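Side-chain contacts in structural protein (unclassified Rudivirus, PDB 6WQ0), which self-assembles into the helical nucleocapsid of a filamentous archaeal virus, wrapping around the DNA and keeping it in the A-form: residues C[77-82]-C[116-121]; C[61-66]-C[71-76]; C[49-54]-C[86-91]. All coordinates share one frame; numbering follows the deposited sequence.

All three contacts involve helix 71-89, one side of which lies along DNA. Contact 1 joins it to helix 115-126. Contacts 2 and 3 both join it to helix 50-64, at opposite ends of the pair, with centres about 19 Å apart. Contacts 1 and 2 are buried. They also touch each other, as Ile-117 and Leu-118 pack on Tyr-76. Contact 3 is only partly buried. The chemistry follows this layout. Contact 1 is wholly apolar between its segments. Contact 2 combines leucine packing with an arginine that reaches a phosphate. Contact 3 rests on a lysine-asparagine hydrogen bond, with a phenylalanine and an arginine beside the DNA backbone.

Contact 1: C[77-82]-C[116-121]; sequences QGYGLK and EILDAV. With nucleotides of chain A; nucleotides of chain B.
The ring of Tyr-79 carries Leu-118 on one face and Val-121 at its edge. This is helix-helix packing in the C-terminal helical bundle of the coat protein. The N-to-C directions of the short segments 77-82 and 116-121 are 41° apart, with axes 10.1 Å apart at closest approach. Leu-118 CD2 makes a CH-pi contact, 3.7 Å from the Tyr-79 ring centroid and 18° off the ring normal. The CG of Tyr-79 is anti to its own backbone N (chi1 172°), which sends the ring toward helix 115-126. On the far flank of this turn the helix faces DNA. Gly-78 lies against the sugar of DT144 of chain A, and Leu-81 CB comes within 3.3 Å of O4' of DA145 of chain A. The buried turn thus fits between the bundle interior and the nucleic acid. Val-121 bridges two neighbours with one methyl: its CG1 is 4.0 Å from Tyr-79 CD2 and 3.9 Å from Gly-80 CA.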
loop_
_atom_site.group_PDB
_atom_site.type_symbol
_atom_site.label_atom_id
_atom_site.label_comp_id
_atom_site.label_asym_id
_atom_site.label_seq_id
_atom_site.Cartn_x
_atom_site.Cartn_y
_atom_site.Cartn_z
ATOM N N GLN C 77 -7.358 85.486 20.998
ATOM C CA GLN C 77 -6.512 84.327 20.749
ATOM C C GLN C 77 -6.199 84.214 19.270
ATOM O O GLN C 77 -5.025 84.178 18.879
ATOM C CB GLN C 77 -7.183 83.055 21.260
ATOM C CG GLN C 77 -7.122 82.884 22.764
ATOM C CD GLN C 77 -5.746 82.506 23.262
ATOM O OE1 GLN C 77 -4.849 82.220 22.480
ATOM N NE2 GLN C 77 -5.576 82.498 24.569
ATOM N N GLY C 78 -7.234 84.254 18.429
ATOM C CA GLY C 78 -7.005 84.199 17.001
ATOM C C GLY C 78 -6.055 85.283 16.549
ATOM O O GLY C 78 -5.040 84.996 15.908
ATOM N N TYR C 79 -6.320 86.527 16.954
ATOM C CA TYR C 79 -5.430 87.617 16.581
ATOM C C TYR C 79 -4.004 87.289 16.981
ATOM O O TYR C 79 -3.092 87.316 16.147
ATOM C CB TYR C 79 -5.885 88.925 17.225
ATOM C CG TYR C 79 -4.912 90.064 17.040
ATOM C CD1 TYR C 79 -4.887 90.794 15.862
ATOM C CD2 TYR C 79 -4.018 90.413 18.042
ATOM C CE1 TYR C 79 -4.002 91.827 15.690
ATOM C CE2 TYR C 79 -3.131 91.444 17.874
ATOM C CZ TYR C 79 -3.128 92.150 16.699
ATOM O OH TYR C 79 -2.239 93.181 16.538
ATOM N N GLY C 80 -3.814 86.887 18.240
ATOM C CA GLY C 80 -2.480 86.552 18.693
ATOM C C GLY C 80 -1.819 85.540 17.788
ATOM O O GLY C 80 -0.725 85.780 17.271
ATOM N N LEU C 81 -2.510 84.432 17.514
ATOM C CA LEU C 81 -1.901 83.404 16.687
ATOM C C LEU C 81 -1.583 83.952 15.310
ATOM O O LEU C 81 -0.474 83.752 14.806
ATOM C CB LEU C 81 -2.816 82.188 16.595
ATOM C CG LEU C 81 -3.102 81.449 17.901
ATOM C CD1 LEU C 81 -4.102 80.344 17.661
ATOM C CD2 LEU C 81 -1.828 80.898 18.495
ATOM N N LYS C 82 -2.512 84.723 14.742
ATOM C CA LYS C 82 -2.266 85.371 13.463
ATOM C C LYS C 82 -0.959 86.148 13.498
ATOM O O LYS C 82 -0.084 85.937 12.650
ATOM C CB LYS C 82 -3.442 86.285 13.122
ATOM C CG LYS C 82 -3.524 86.714 11.685
ATOM C CD LYS C 82 -3.985 85.606 10.791
ATOM C CE LYS C 82 -4.228 86.093 9.383
ATOM N NZ LYS C 82 -5.372 87.026 9.359
ATOM N N GLU C 116 -7.659 98.410 22.680
ATOM C CA GLU C 116 -6.822 98.333 23.873
ATOM C C GLU C 116 -6.325 96.912 24.123
ATOM O O GLU C 116 -5.134 96.696 24.380
ATOM C CB GLU C 116 -7.606 98.849 25.076
ATOM C CG GLU C 116 -6.830 98.874 26.373
ATOM C CD GLU C 116 -7.662 99.384 27.531
ATOM O OE1 GLU C 116 -8.855 99.687 27.316
ATOM O OE2 GLU C 116 -7.129 99.478 28.655
ATOM N N ILE C 117 -7.221 95.927 24.045
ATOM C CA ILE C 117 -6.810 94.544 24.249
ATOM C C ILE C 117 -5.946 94.058 23.093
ATOM O O ILE C 117 -5.039 93.243 23.291
ATOM C CB ILE C 117 -8.044 93.652 24.459
ATOM C CG1 ILE C 117 -9.015 94.327 25.422
ATOM C CG2 ILE C 117 -7.639 92.294 24.995
ATOM C CD1 ILE C 117 -10.171 93.465 25.817
ATOM N N LEU C 118 -6.196 94.543 21.876
ATOM C CA LEU C 118 -5.319 94.201 20.761
ATOM C C LEU C 118 -3.907 94.718 21.000
ATOM O O LEU C 118 -2.926 94.019 20.718
ATOM C CB LEU C 118 -5.884 94.755 19.456
ATOM C CG LEU C 118 -7.080 94.013 18.862
ATOM C CD1 LEU C 118 -7.348 94.492 17.460
ATOM C CD2 LEU C 118 -6.837 92.525 18.868
ATOM N N ASP C 119 -3.787 95.933 21.538
ATOM C CA ASP C 119 -2.475 96.466 21.888
ATOM C C ASP C 119 -1.812 95.639 22.980
ATOM O O ASP C 119 -0.608 95.377 22.920
ATOM C CB ASP C 119 -2.593 97.923 22.324
ATOM C CG ASP C 119 -3.052 98.825 21.210
ATOM O OD1 ASP C 119 -3.261 98.322 20.090
ATOM O OD2 ASP C 119 -3.207 100.038 21.450
ATOM N N ALA C 120 -2.581 95.214 23.985
ATOM C CA ALA C 120 -2.009 94.390 25.048
ATOM C C ALA C 120 -1.502 93.054 24.513
ATOM O O ALA C 120 -0.427 92.581 24.911
ATOM C CB ALA C 120 -3.038 94.165 26.152
ATOM N N VAL C 121 -2.250 92.437 23.598
ATOM C CA VAL C 121 -1.845 91.149 23.040
ATOM C C VAL C 121 -0.600 91.304 22.175
ATOM O O VAL C 121 0.362 90.532 22.293
ATOM C CB VAL C 121 -3.006 90.519 22.250
ATOM C CG1 VAL C 121 -2.551 89.247 21.578
ATOM C CG2 VAL C 121 -4.160 90.217 23.170
ATOM P P DA A 145 -4.562 81.932 10.632
ATOM O OP1 DA A 145 -3.674 82.745 9.799
ATOM O OP2 DA A 145 -5.581 81.086 9.996
ATOM O "O5'" DA A 145 -3.678 80.977 11.543
ATOM C "C5'" DA A 145 -2.587 81.490 12.268
ATOM C "C4'" DA A 145 -2.107 80.483 13.290
ATOM O "O4'" DA A 145 -3.226 80.049 14.088
ATOM C "C3'" DA A 145 -1.560 79.194 12.723
ATOM O "O3'" DA A 145 -0.217 79.351 12.329
ATOM C "C2'" DA A 145 -1.680 78.269 13.919
ATOM C "C1'" DA A 145 -3.001 78.723 14.526
ATOM N N9 DA A 145 -4.139 77.889 14.148
ATOM C C8 DA A 145 -5.186 78.221 13.341
ATOM N N7 DA A 145 -6.058 77.259 13.186
ATOM C C5 DA A 145 -5.546 76.228 13.949
ATOM C C6 DA A 145 -5.999 74.927 14.208
ATOM N N6 DA A 145 -7.126 74.429 13.704
ATOM N N1 DA A 145 -5.248 74.155 15.020
ATOM C C2 DA A 145 -4.124 74.661 15.523
ATOM N N3 DA A 145 -3.602 75.862 15.349
ATOM C C4 DA A 145 -4.370 76.603 14.549
ATOM P P DT B 159 -6.426 74.758 24.608
ATOM O OP1 DT B 159 -5.609 74.947 25.816
ATOM O OP2 DT B 159 -7.827 74.322 24.722
ATOM O "O5'" DT B 159 -6.396 76.098 23.746
ATOM C "C5'" DT B 159 -5.963 77.309 24.324
ATOM C "C4'" DT B 159 -6.698 78.480 23.712
ATOM O "O4'" DT B 159 -7.126 78.131 22.388
ATOM C "C3'" DT B 159 -7.959 78.899 24.453
ATOM O "O3'" DT B 159 -7.728 80.119 25.141
ATOM C "C2'" DT B 159 -9.028 79.056 23.355
ATOM C "C1'" DT B 159 -8.244 78.909 22.064
ATOM N N1 DT B 159 -9.008 78.218 20.983
ATOM C C2 DT B 159 -9.494 78.946 19.927
ATOM O O2 DT B 159 -9.330 80.144 19.808
ATOM N N3 DT B 159 -10.175 78.219 18.999
ATOM C C4 DT B 159 -10.417 76.869 19.019
ATOM O O4 DT B 159 -11.049 76.310 18.135
ATOM C C5 DT B 159 -9.888 76.163 20.159
ATOM C C7 DT B 159 -10.094 74.688 20.297
ATOM C C6 DT B 159 -9.217 76.864 21.072
ATOM P P DT A 144 -10.085 83.742 9.828
ATOM O OP1 DT A 144 -9.489 84.762 8.953
ATOM O OP2 DT A 144 -10.693 82.529 9.260
ATOM O "O5'" DT A 144 -8.995 83.252 10.888
ATOM C "C5'" DT A 144 -8.158 84.189 11.542
ATOM C "C4'" DT A 144 -7.399 83.537 12.683
ATOM O "O4'" DT A 144 -8.311 82.885 13.594
ATOM C "C3'" DT A 144 -6.484 82.409 12.302
ATOM O "O3'" DT A 144 -5.323 82.879 11.675
ATOM C "C2'" DT A 144 -6.193 81.843 13.681
ATOM C "C1'" DT A 144 -7.586 81.885 14.304
ATOM N N1 DT A 144 -8.281 80.581 14.201
ATOM C C2 DT A 144 -7.978 79.598 15.105
ATOM O O2 DT A 144 -7.180 79.742 16.007
ATOM N N3 DT A 144 -8.647 78.430 14.926
ATOM C C4 DT A 144 -9.563 78.145 13.949
ATOM O O4 DT A 144 -10.110 77.061 13.869
ATOM C C5 DT A 144 -9.835 79.210 13.028
ATOM C C7 DT A 144 -10.817 79.008 11.918
ATOM C C6 DT A 144 -9.184 80.363 13.191
#

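Contact 2: C[61-66]-C[71-76]; sequences AVLTQY and PSRAIY. With nucleotides of chain B.
Arg-73 packs against an aliphatic carbon of Leu-63 and holds a DNA phosphate with the same guanidinium group. Leu-63 CB sits over one face of that group, 3.8 Å above its plane and toward the rim. OP1 of DA160 of chain B is at the edge. NE gives it a nearly straight hydrogen bond, 176° at the hydrogen, though the modelled length is doubtful. NH2 adds a weak one to the same oxygen. The Arg-73 chain bends at chi3 (78°), which carries the guanidinium across to the phosphate and Thr-64. Thr-64 OG1 lies in the guanidinium plane, 3.5 Å from Arg-73 NH2. The main partner of that hydroxyl is Ile-90 O of a neighbouring subunit; Ser-60 O is a second, and both would share its proton. Arg-73 NH1 is held by Val-68 O. Leu-63 CD1 lies against Arg-73 CB, and Leu-63 CD2 is 3.7 Å from Tyr-76 CB. The contact closes the short loop between helices 50-64 and 71-89, and Ile-117 of helix 115-126 packs on Leu-63 and Tyr-76.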
loop_
_atom_site.group_PDB
_atom_site.type_symbol
_atom_site.label_atom_id
_atom_site.label_comp_id
_atom_site.label_asym_id
_atom_site.label_seq_id
_atom_site.Cartn_x
_atom_site.Cartn_y
_atom_site.Cartn_z
ATOM N N ALA C 61 -3.041 84.613 29.861
ATOM C CA ALA C 61 -2.674 85.402 31.034
ATOM C C ALA C 61 -3.033 86.871 30.853
ATOM O O ALA C 61 -3.475 87.533 31.797
ATOM C CB ALA C 61 -1.183 85.245 31.318
ATOM N N VAL C 62 -2.844 87.403 29.645
ATOM C CA VAL C 62 -3.167 88.808 29.399
ATOM C C VAL C 62 -4.674 89.030 29.430
ATOM O O VAL C 62 -5.160 90.030 29.968
ATOM C CB VAL C 62 -2.556 89.275 28.064
ATOM C CG1 VAL C 62 -3.101 90.632 27.676
ATOM C CG2 VAL C 62 -1.051 89.325 28.162
ATOM N N LEU C 63 -5.437 88.097 28.859
ATOM C CA LEU C 63 -6.881 88.268 28.742
ATOM C C LEU C 63 -7.564 88.195 30.098
ATOM O O LEU C 63 -8.565 88.878 30.326
ATOM C CB LEU C 63 -7.464 87.211 27.805
ATOM C CG LEU C 63 -7.205 87.317 26.302
ATOM C CD1 LEU C 63 -7.877 86.172 25.570
ATOM C CD2 LEU C 63 -7.678 88.649 25.774
ATOM N N THR C 64 -7.048 87.365 31.010
ATOM C CA THR C 64 -7.654 87.283 32.336
ATOM C C THR C 64 -7.463 88.573 33.131
ATOM O O THR C 64 -8.245 88.855 34.042
ATOM C CB THR C 64 -7.088 86.087 33.101
ATOM O OG1 THR C 64 -7.107 84.935 32.255
ATOM C CG2 THR C 64 -7.921 85.785 34.328
ATOM N N GLN C 65 -6.442 89.368 32.804
ATOM C CA GLN C 65 -6.257 90.670 33.433
ATOM C C GLN C 65 -7.201 91.733 32.894
ATOM O O GLN C 65 -7.233 92.837 33.441
ATOM C CB GLN C 65 -4.824 91.157 33.242
ATOM C CG GLN C 65 -3.768 90.283 33.875
ATOM C CD GLN C 65 -2.369 90.703 33.479
ATOM O OE1 GLN C 65 -2.187 91.666 32.737
ATOM N NE2 GLN C 65 -1.371 89.978 33.969
ATOM N N TYR C 66 -7.952 91.439 31.840
ATOM C CA TYR C 66 -8.859 92.405 31.251
ATOM C C TYR C 66 -10.323 92.014 31.372
ATOM O O TYR C 66 -11.186 92.788 30.948
ATOM C CB TYR C 66 -8.511 92.629 29.770
ATOM C CG TYR C 66 -7.388 93.620 29.555
ATOM C CD1 TYR C 66 -6.069 93.264 29.782
ATOM C CD2 TYR C 66 -7.648 94.911 29.130
ATOM C CE1 TYR C 66 -5.044 94.165 29.593
ATOM C CE2 TYR C 66 -6.630 95.817 28.935
ATOM C CZ TYR C 66 -5.331 95.439 29.167
ATOM O OH TYR C 66 -4.313 96.344 28.976
ATOM N N PRO C 71 -16.484 82.904 24.306
ATOM C CA PRO C 71 -16.024 83.003 22.913
ATOM C C PRO C 71 -15.364 84.324 22.575
ATOM O O PRO C 71 -14.564 84.370 21.636
ATOM C CB PRO C 71 -17.312 82.802 22.107
ATOM C CG PRO C 71 -18.201 82.051 23.008
ATOM C CD PRO C 71 -17.908 82.548 24.385
ATOM N N SER C 72 -15.658 85.395 23.312
ATOM C CA SER C 72 -14.972 86.662 23.099
ATOM C C SER C 72 -13.477 86.560 23.348
ATOM O O SER C 72 -12.725 87.410 22.866
ATOM C CB SER C 72 -15.563 87.747 23.992
ATOM O OG SER C 72 -16.713 88.315 23.401
ATOM N N ARG C 73 -13.029 85.556 24.104
ATOM C CA ARG C 73 -11.595 85.324 24.216
ATOM C C ARG C 73 -11.006 84.867 22.893
ATOM O O ARG C 73 -9.946 85.358 22.492
ATOM C CB ARG C 73 -11.305 84.293 25.305
ATOM C CG ARG C 73 -11.493 84.816 26.697
ATOM C CD ARG C 73 -11.298 83.746 27.731
ATOM N NE ARG C 73 -9.893 83.449 27.985
ATOM C CZ ARG C 73 -9.207 83.917 29.018
ATOM N NH1 ARG C 73 -9.788 84.717 29.894
ATOM N NH2 ARG C 73 -7.943 83.579 29.178
ATOM N N ALA C 74 -11.703 83.968 22.191
ATOM C CA ALA C 74 -11.181 83.400 20.953
ATOM C C ALA C 74 -10.731 84.476 19.982
ATOM O O ALA C 74 -9.656 84.349 19.385
ATOM C CB ALA C 74 -12.232 82.504 20.302
ATOM N N ILE C 75 -11.501 85.564 19.869
ATOM C CA ILE C 75 -11.125 86.682 19.008
ATOM C C ILE C 75 -9.659 87.018 19.213
ATOM O O ILE C 75 -8.822 86.823 18.324
ATOM C CB ILE C 75 -12.011 87.905 19.301
ATOM C CG1 ILE C 75 -13.484 87.594 19.045
ATOM C CG2 ILE C 75 -11.573 89.111 18.491
ATOM C CD1 ILE C 75 -14.403 88.690 19.506
ATOM N N TYR C 76 -9.313 87.416 20.433
ATOM C CA TYR C 76 -7.949 87.837 20.694
ATOM C C TYR C 76 -6.976 86.682 20.548
ATOM O O TYR C 76 -5.912 86.858 19.945
ATOM C CB TYR C 76 -7.875 88.486 22.068
ATOM C CG TYR C 76 -8.893 89.586 22.202
ATOM C CD1 TYR C 76 -8.673 90.830 21.633
ATOM C CD2 TYR C 76 -10.090 89.373 22.861
ATOM C CE1 TYR C 76 -9.602 91.831 21.734
ATOM C CE2 TYR C 76 -11.027 90.369 22.966
ATOM C CZ TYR C 76 -10.779 91.595 22.399
ATOM O OH TYR C 76 -11.714 92.592 22.508
ATOM P P DA B 160 -8.614 80.508 26.417
ATOM O OP1 DA B 160 -8.667 81.975 26.483
ATOM O OP2 DA B 160 -8.049 79.769 27.551
ATOM O "O5'" DA B 160 -10.064 79.941 26.058
ATOM C "C5'" DA B 160 -11.105 79.955 27.004
ATOM C "C4'" DA B 160 -12.433 80.237 26.330
ATOM O "O4'" DA B 160 -12.280 80.164 24.907
ATOM C "C3'" DA B 160 -13.523 79.237 26.624
ATOM O "O3'" DA B 160 -14.174 79.568 27.827
ATOM C "C2'" DA B 160 -14.460 79.393 25.426
ATOM C "C1'" DA B 160 -13.546 79.931 24.326
ATOM N N9 DA B 160 -13.395 79.021 23.195
ATOM C C8 DA B 160 -12.513 77.993 23.075
ATOM N N7 DA B 160 -12.603 77.349 21.942
ATOM C C5 DA B 160 -13.614 77.999 21.274
ATOM C C6 DA B 160 -14.191 77.804 20.010
ATOM N N6 DA B 160 -13.811 76.847 19.165
ATOM N N1 DA B 160 -15.182 78.632 19.644
ATOM C C2 DA B 160 -15.565 79.587 20.491
ATOM N N3 DA B 160 -15.092 79.874 21.695
ATOM C C4 DA B 160 -14.107 79.036 22.028
ATOM P P DT B 161 -14.933 78.429 28.654
ATOM O OP1 DT B 161 -15.053 78.917 30.036
ATOM O OP2 DT B 161 -14.261 77.152 28.358
ATOM O "O5'" DT B 161 -16.385 78.351 27.988
ATOM C "C5'" DT B 161 -17.339 79.358 28.241
ATOM C "C4'" DT B 161 -18.470 79.327 27.223
ATOM O "O4'" DT B 161 -17.947 79.444 25.889
ATOM C "C3'" DT B 161 -19.262 78.051 27.157
ATOM O "O3'" DT B 161 -20.190 77.983 28.220
ATOM C "C2'" DT B 161 -19.967 78.224 25.820
ATOM C "C1'" DT B 161 -18.909 78.935 24.982
ATOM N N1 DT B 161 -18.241 78.036 23.984
ATOM C C2 DT B 161 -18.793 77.886 22.733
ATOM O O2 DT B 161 -19.802 78.459 22.375
ATOM N N3 DT B 161 -18.113 77.043 21.907
ATOM C C4 DT B 161 -16.976 76.336 22.197
ATOM O O4 DT B 161 -16.444 75.599 21.381
ATOM C C5 DT B 161 -16.453 76.532 23.524
ATOM C C7 DT B 161 -15.209 75.822 23.958
ATOM C C6 DT B 161 -17.103 77.360 24.341
#

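Contact 3: C[49-54]-C[86-91]; sequences VPKFTS and ALNRIG. With nucleotides of chain B; nucleotides of chain A.
Lys-51 reaches from helix 50-64 to Asn-88, near the end of helix 71-89. Its CB points toward the other helix. CG is anti to the carbonyl carbon (chi1 -45°), and from there the chain runs extended to NZ. CD passes 3.7 Å from Asn-88 OD1, and CE lies 3.9 Å from the same oxygen. NZ ends the chain with a 3.0 Å hydrogen bond to Asn-88 OD1. The bond meets the carbonyl at a C=O...N angle of 139°, with NZ tilted 27° from the carbonyl plane. The two side chains cross at about a right angle. Asn-88 turns its CG away from its own backbone N, which brings the amide across to the lysine. Its ND2 makes a weak hydrogen bond to Asn-48 OD1, so both ends of the amide have partners and its rotation is probably restrained.

Phe-52 is the apolar neighbour. Its ring turns an edge to the amide, with CZ 4.5 Å from Asn-88 ND2. C5' of DT146 of chain A lies over one face of the ring, toward its rim and 3.5 Å above the plane. Leu-81 and Ala-84 also pack on this ring.

The next residue, Arg-89, makes no contact with segment 49-54. It bends at chi2 and chi3 toward the other DNA strand. NH1 bonds OP2 of DT147 of chain B, and NH2 bonds OP1 of that nucleotide at 2.9 Å. The phosphorus lies in the guanidinium plane. Arg-89 NE lies 3.1 Å from OP2 of DA148 of chain B, so the guanidinium sits between two successive phosphates. This bidentate arginine-phosphate interaction engages the DNA backbone, consistent with non-specific binding. It fits a coat protein that coordinates phosphates with positive residues.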
loop_
_atom_site.group_PDB
_atom_site.type_symbol
_atom_site.label_atom_id
_atom_site.label_comp_id
_atom_site.label_asym_id
_atom_site.label_seq_id
_atom_site.Cartn_x
_atom_site.Cartn_y
_atom_site.Cartn_z
ATOM N N VAL C 49 5.233 74.023 16.695
ATOM C CA VAL C 49 4.093 74.223 17.593
ATOM C C VAL C 49 4.443 74.922 18.913
ATOM O O VAL C 49 3.606 75.687 19.421
ATOM C CB VAL C 49 3.376 72.887 17.845
ATOM C CG1 VAL C 49 2.186 73.070 18.764
ATOM C CG2 VAL C 49 2.915 72.308 16.530
ATOM N N PRO C 50 5.629 74.713 19.516
ATOM C CA PRO C 50 5.935 75.432 20.770
ATOM C C PRO C 50 5.757 76.944 20.710
ATOM O O PRO C 50 5.274 77.550 21.681
ATOM C CB PRO C 50 7.397 75.049 21.021
ATOM C CG PRO C 50 7.530 73.722 20.444
ATOM C CD PRO C 50 6.625 73.655 19.261
ATOM N N LYS C 51 6.129 77.568 19.590
ATOM C CA LYS C 51 5.996 79.011 19.441
ATOM C C LYS C 51 4.552 79.472 19.508
ATOM O O LYS C 51 4.301 80.657 19.745
ATOM C CB LYS C 51 6.602 79.465 18.115
ATOM C CG LYS C 51 7.950 78.865 17.800
ATOM C CD LYS C 51 8.355 79.170 16.372
ATOM C CE LYS C 51 9.627 78.440 16.008
ATOM N NZ LYS C 51 9.901 78.482 14.553
ATOM N N PHE C 52 3.601 78.574 19.286
ATOM C CA PHE C 52 2.189 78.912 19.325
ATOM C C PHE C 52 1.516 78.483 20.618
ATOM O O PHE C 52 0.608 79.174 21.089
ATOM C CB PHE C 52 1.477 78.287 18.121
ATOM C CG PHE C 52 1.989 78.783 16.798
ATOM C CD1 PHE C 52 3.057 78.169 16.181
ATOM C CD2 PHE C 52 1.413 79.876 16.183
ATOM C CE1 PHE C 52 3.538 78.632 14.980
ATOM C CE2 PHE C 52 1.888 80.335 14.983
ATOM C CZ PHE C 52 2.950 79.713 14.382
ATOM N N THR C 53 1.965 77.384 21.225
ATOM C CA THR C 53 1.491 77.046 22.564
ATOM C C THR C 53 1.876 78.124 23.573
ATOM O O THR C 53 1.074 78.492 24.447
ATOM C CB THR C 53 2.049 75.695 22.994
ATOM O OG1 THR C 53 3.478 75.753 22.996
ATOM C CG2 THR C 53 1.609 74.612 22.044
ATOM N N SER C 54 3.096 78.657 23.460
ATOM C CA SER C 54 3.513 79.704 24.383
ATOM C C SER C 54 2.714 80.983 24.175
ATOM O O SER C 54 2.383 81.681 25.140
ATOM C CB SER C 54 5.008 79.963 24.231
ATOM O OG SER C 54 5.309 80.468 22.947
ATOM N N ALA C 86 2.778 85.658 11.287
ATOM C CA ALA C 86 3.601 86.613 10.559
ATOM C C ALA C 86 5.041 86.570 11.043
ATOM O O ALA C 86 5.972 86.479 10.235
ATOM C CB ALA C 86 3.024 88.018 10.701
ATOM N N LEU C 87 5.243 86.577 12.360
ATOM C CA LEU C 87 6.600 86.580 12.889
ATOM C C LEU C 87 7.342 85.313 12.497
ATOM O O LEU C 87 8.551 85.344 12.254
ATOM C CB LEU C 87 6.567 86.739 14.405
ATOM C CG LEU C 87 7.914 86.708 15.123
ATOM C CD1 LEU C 87 8.671 87.989 14.872
ATOM C CD2 LEU C 87 7.719 86.475 16.604
ATOM N N ASN C 88 6.635 84.188 12.420
ATOM C CA ASN C 88 7.303 82.953 12.044
ATOM C C ASN C 88 7.631 82.934 10.560
ATOM O O ASN C 88 8.554 82.233 10.142
ATOM C CB ASN C 88 6.434 81.754 12.415
ATOM C CG ASN C 88 7.195 80.455 12.388
ATOM O OD1 ASN C 88 8.317 80.373 12.868
ATOM N ND2 ASN C 88 6.592 79.434 11.806
ATOM N N ARG C 89 6.900 83.704 9.754
ATOM C CA ARG C 89 7.040 83.611 8.307
ATOM C C ARG C 89 8.117 84.550 7.786
ATOM O O ARG C 89 9.068 84.118 7.128
ATOM C CB ARG C 89 5.696 83.903 7.635
ATOM C CG ARG C 89 5.724 83.919 6.122
ATOM C CD ARG C 89 5.737 82.526 5.554
ATOM N NE ARG C 89 7.074 82.129 5.150
ATOM C CZ ARG C 89 7.362 80.991 4.540
ATOM N NH1 ARG C 89 6.404 80.130 4.264
ATOM N NH2 ARG C 89 8.611 80.716 4.216
ATOM N N ILE C 90 7.985 85.843 8.069
ATOM C CA ILE C 90 8.815 86.842 7.412
ATOM C C ILE C 90 9.852 87.474 8.332
ATOM O O ILE C 90 10.815 88.074 7.834
ATOM C CB ILE C 90 7.941 87.933 6.762
ATOM C CG1 ILE C 90 7.106 88.662 7.806
ATOM C CG2 ILE C 90 7.046 87.326 5.689
ATOM C CD1 ILE C 90 6.195 89.691 7.215
ATOM N N GLY C 91 9.689 87.367 9.643
ATOM C CA GLY C 91 10.658 87.894 10.583
ATOM C C GLY C 91 10.299 89.286 11.060
ATOM O O GLY C 91 9.278 89.870 10.691
ATOM P P DT B 147 8.889 77.981 2.115
ATOM O OP1 DT B 147 9.869 78.353 3.148
ATOM O OP2 DT B 147 7.486 77.665 2.449
ATOM O "O5'" DT B 147 8.877 79.124 1.006
ATOM C "C5'" DT B 147 10.033 79.896 0.772
ATOM C "C4'" DT B 147 9.706 81.094 -0.099
ATOM O "O4'" DT B 147 9.199 80.639 -1.371
ATOM C "C3'" DT B 147 8.656 82.044 0.473
ATOM O "O3'" DT B 147 9.178 83.357 0.531
ATOM C "C2'" DT B 147 7.484 81.943 -0.505
ATOM C "C1'" DT B 147 8.152 81.474 -1.781
ATOM N N1 DT B 147 7.243 80.690 -2.669
ATOM C C2 DT B 147 6.939 81.172 -3.918
ATOM O O2 DT B 147 7.381 82.212 -4.356
ATOM N N3 DT B 147 6.101 80.385 -4.644
ATOM C C4 DT B 147 5.543 79.191 -4.260
ATOM O O4 DT B 147 4.793 78.560 -4.989
ATOM C C5 DT B 147 5.899 78.740 -2.939
ATOM C C7 DT B 147 5.346 77.456 -2.401
ATOM C C6 DT B 147 6.719 79.503 -2.217
ATOM P P DT A 146 0.383 78.442 11.154
ATOM O OP1 DT A 146 1.713 78.965 10.806
ATOM O OP2 DT A 146 -0.652 78.355 10.117
ATOM O "O5'" DT A 146 0.524 76.983 11.798
ATOM C "C5'" DT A 146 1.508 76.719 12.789
ATOM C "C4'" DT A 146 1.449 75.275 13.271
ATOM O "O4'" DT A 146 0.179 75.007 13.908
ATOM C "C3'" DT A 146 1.521 74.218 12.198
ATOM O "O3'" DT A 146 2.853 74.027 11.758
ATOM C "C2'" DT A 146 1.003 73.003 12.957
ATOM C "C1'" DT A 146 -0.113 73.615 13.799
ATOM N N1 DT A 146 -1.469 73.441 13.195
ATOM C C2 DT A 146 -2.157 72.255 13.380
ATOM O O2 DT A 146 -1.726 71.322 14.023
ATOM N N3 DT A 146 -3.377 72.205 12.775
ATOM C C4 DT A 146 -3.963 73.189 12.017
ATOM O O4 DT A 146 -5.069 73.051 11.511
ATOM C C5 DT A 146 -3.189 74.396 11.863
ATOM C C7 DT A 146 -3.725 75.541 11.060
ATOM C C6 DT A 146 -1.997 74.459 12.451
ATOM P P DA B 148 8.725 84.367 1.689
ATOM O OP1 DA B 148 9.599 85.541 1.591
ATOM O OP2 DA B 148 8.651 83.620 2.950
ATOM O "O5'" DA B 148 7.268 84.831 1.243
ATOM C "C5'" DA B 148 6.114 84.491 1.999
ATOM C "C4'" DA B 148 4.881 85.092 1.351
ATOM O "O4'" DA B 148 4.865 84.727 -0.039
ATOM C "C3'" DA B 148 3.552 84.606 1.890
ATOM O "O3'" DA B 148 3.153 85.402 2.995
ATOM C "C2'" DA B 148 2.614 84.812 0.702
ATOM C "C1'" DA B 148 3.538 84.677 -0.507
ATOM N N9 DA B 148 3.357 83.441 -1.252
ATOM C C8 DA B 148 3.843 82.212 -0.936
ATOM N N7 DA B 148 3.525 81.281 -1.794
ATOM C C5 DA B 148 2.783 81.947 -2.742
ATOM C C6 DA B 148 2.161 81.522 -3.924
ATOM N N6 DA B 148 2.186 80.264 -4.353
ATOM N N1 DA B 148 1.502 82.445 -4.649
ATOM C C2 DA B 148 1.472 83.705 -4.209
ATOM N N3 DA B 148 2.027 84.221 -3.121
ATOM C C4 DA B 148 2.674 83.281 -2.427
#